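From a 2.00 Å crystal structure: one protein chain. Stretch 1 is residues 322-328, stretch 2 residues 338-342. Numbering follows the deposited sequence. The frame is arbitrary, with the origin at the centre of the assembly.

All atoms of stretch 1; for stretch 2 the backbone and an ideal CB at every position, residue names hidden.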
# COMPACT_ATOMS: atom_id res chain seq x y z
N MET A 322 19.33 -24.36 -23.58
CA MET A 322 20.54 -23.87 -24.25
C MET A 322 21.80 -24.36 -23.53
O MET A 322 22.74 -24.83 -24.17
CB MET A 322 20.59 -22.34 -24.30
CG MET A 322 19.54 -21.65 -25.12
SD MET A 322 19.72 -19.86 -24.96
CE MET A 322 17.99 -19.36 -25.01
N ALA A 323 21.80 -24.22 -22.21
CA ALA A 323 22.93 -24.66 -21.38
C ALA A 323 23.18 -26.16 -21.51
O ALA A 323 24.32 -26.58 -21.70
CB ALA A 323 22.71 -24.27 -19.92
N VAL A 324 22.11 -26.95 -21.44
CA VAL A 324 22.23 -28.41 -21.50
C VAL A 324 22.75 -28.89 -22.86
O VAL A 324 23.61 -29.77 -22.93
CB VAL A 324 20.89 -29.11 -21.14
CG1 VAL A 324 20.87 -30.57 -21.63
CG2 VAL A 324 20.65 -29.03 -19.63
N ALA A 325 22.21 -28.30 -23.93
CA ALA A 325 22.68 -28.59 -25.29
C ALA A 325 24.16 -28.28 -25.48
O ALA A 325 24.89 -29.09 -26.05
CB ALA A 325 21.82 -27.86 -26.32
N HIS A 326 24.62 -27.13 -24.99
CA HIS A 326 26.05 -26.77 -25.06
C HIS A 326 26.91 -27.71 -24.23
O HIS A 326 27.99 -28.11 -24.67
CB HIS A 326 26.28 -25.32 -24.64
CG HIS A 326 25.99 -24.33 -25.73
ND1 HIS A 326 26.88 -24.08 -26.75
CD2 HIS A 326 24.91 -23.55 -25.96
CE1 HIS A 326 26.36 -23.17 -27.56
NE2 HIS A 326 25.17 -22.84 -27.11
N ASN A 327 26.42 -28.05 -23.04
CA ASN A 327 27.11 -28.97 -22.14
C ASN A 327 27.31 -30.35 -22.74
O ASN A 327 28.38 -30.95 -22.61
CB ASN A 327 26.36 -29.06 -20.80
CG ASN A 327 26.51 -27.81 -19.95
OD1 ASN A 327 25.74 -27.58 -19.01
ND2 ASN A 327 27.50 -26.98 -20.28
N ILE A 328 26.27 -30.87 -23.40
CA ILE A 328 26.33 -32.17 -24.09
C ILE A 328 27.30 -32.14 -25.28
O ILE A 328 28.14 -33.04 -25.43
CB ILE A 328 24.91 -32.62 -24.55
CG1 ILE A 328 24.07 -33.05 -23.34
CG2 ILE A 328 25.01 -33.79 -25.55
CD1 ILE A 328 22.59 -33.27 -23.64
N UNK A 338 31.75 -25.41 -19.49
CA UNK A 338 30.41 -25.80 -19.07
C UNK A 338 29.58 -24.57 -18.72
O UNK A 338 30.10 -23.59 -18.19
CB UNK A 338 30.48 -26.75 -17.88
N UNK A 339 28.28 -24.64 -19.01
CA UNK A 339 27.39 -23.50 -18.88
C UNK A 339 26.27 -23.72 -17.87
O UNK A 339 25.72 -24.81 -17.76
CB UNK A 339 26.79 -23.16 -20.25
N UNK A 340 25.96 -22.64 -17.15
CA UNK A 340 24.79 -22.56 -16.31
C UNK A 340 23.80 -21.58 -16.96
O UNK A 340 24.23 -20.56 -17.52
CB UNK A 340 25.16 -22.13 -14.89
N UNK A 341 22.49 -21.88 -16.89
CA UNK A 341 21.49 -20.93 -17.36
C UNK A 341 21.40 -19.73 -16.42
O UNK A 341 21.56 -19.88 -15.21
CB UNK A 341 20.13 -21.61 -17.49
N UNK A 342 21.14 -18.56 -16.99
CA UNK A 342 20.90 -17.37 -16.19
C UNK A 342 19.70 -17.57 -15.26
O UNK A 342 19.72 -17.12 -14.12
CB UNK A 342 20.67 -16.16 -17.10

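Stretch 1 is a run of helix, held by backbone hydrogen bonds of the usual i to i+4 kind. Stretch 2 passes it in nearly the opposite direction, at 168° between N-to-C directions, and the axes come within 7.3 Å. The helix offers A323, H326 and N327 to this passing chain. The CA-to-CB bonds of V324 and I328 point away from it.

Position 338 lies beside the end of N327. Its CA-to-CB bond points sideways, and the ideal CB is 3.8 Å from N327 ND2. The backbone is extended, with phi/psi of -130/145. No charge of stretch 1 stands here to select a partner. A long flexible chain could run along the amide, and a shorter polar or apolar one would also fit. The deposited residue is K338. Its chain bends at chi1 and chi2, both m, and its CD comes 3.6 Å from N327 ND2. The aliphatic part thus packs on the amide, while the amine, NZ, is hydrogen-bonded to a residue just outside one of the stretches.

Position 339 faces the helix most directly. CA-to-CB points toward stretch 1, and the ideal CB is 4.2 Å from A323 CB, 3.9 Å from N327 ND2 and 4.9 Å from H326 CB. A323 presents only a methyl here, and A323 CB lies 3.7 Å from the backbone O of position 339. H326 and N327 leave a surface that is partly aromatic and partly polar. A side chain of some size would suit: an aromatic, leucine or methionine. The deposited residue is Y339, with chi1 m. Its CB meets A323 CB at 4.2 Å, and its CD2 lies 3.7 Å from H326 CB. The two rings are 5.4 Å apart at their centroids, with planes at 56°, an oblique arrangement. N327 ND2 approaches the edge of the tyrosine ring, 3.8 Å from CD2. The backbone matters as well: N327 ND2 is 2.8 Å from Y339 N and N327 OD1 is 3.0 Å from Y339 O. The amide of N327 is probably turned over in the model, so the bonding here is left open.

Position 340 turns its CA-to-CB bond away from the helix. Nothing of stretch 1 lies within 5.5 Å of the ideal CB, so stretch 1 sets little limit on the choice. The deposited residue is A340. Its backbone still touches the helix, with its C 4.1 Å from A323 CB.

Position 341 returns to A323. The bond points sideways, the ideal CB is 4.4 Å from A323 CB, and phi of -71 with psi of 146 would admit proline. A compact apolar group would suit, valine as well as proline. The deposited residue is P341. Its CD packs against A323 CB at 3.8 Å, so the ring adds a second apolar contact to the same methyl.

Position 342 is out of reach of the helix, and stretch 1 gives no preference. The deposited residue is R342, whose NE and NH2 are hydrogen-bonded elsewhere in the structure.

Stretch 2 (338-342) KYAPR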
# COMPACT_ATOMS: atom_id res chain seq x y z
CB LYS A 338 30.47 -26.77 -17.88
CG LYS A 338 31.12 -28.13 -18.18
CD LYS A 338 30.22 -29.01 -19.06
CE LYS A 338 31.01 -30.13 -19.73
NZ LYS A 338 31.98 -29.62 -20.75
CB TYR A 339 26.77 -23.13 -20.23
CG TYR A 339 27.79 -22.75 -21.27
CD1 TYR A 339 28.19 -21.43 -21.44
CD2 TYR A 339 28.37 -23.72 -22.09
CE1 TYR A 339 29.14 -21.08 -22.39
CE2 TYR A 339 29.31 -23.39 -23.05
CZ TYR A 339 29.69 -22.06 -23.19
OH TYR A 339 30.63 -21.73 -24.14
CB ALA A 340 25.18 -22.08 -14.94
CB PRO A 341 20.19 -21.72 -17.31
CG PRO A 341 20.42 -22.77 -16.27
CD PRO A 341 21.88 -23.12 -16.37
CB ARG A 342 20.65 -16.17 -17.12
CG ARG A 342 20.37 -14.85 -16.40
CD ARG A 342 21.59 -14.34 -15.65
NE ARG A 342 21.31 -13.05 -15.02
CZ ARG A 342 22.19 -12.31 -14.35
NH1 ARG A 342 23.44 -12.72 -14.19
NH2 ARG A 342 21.82 -11.15 -13.83
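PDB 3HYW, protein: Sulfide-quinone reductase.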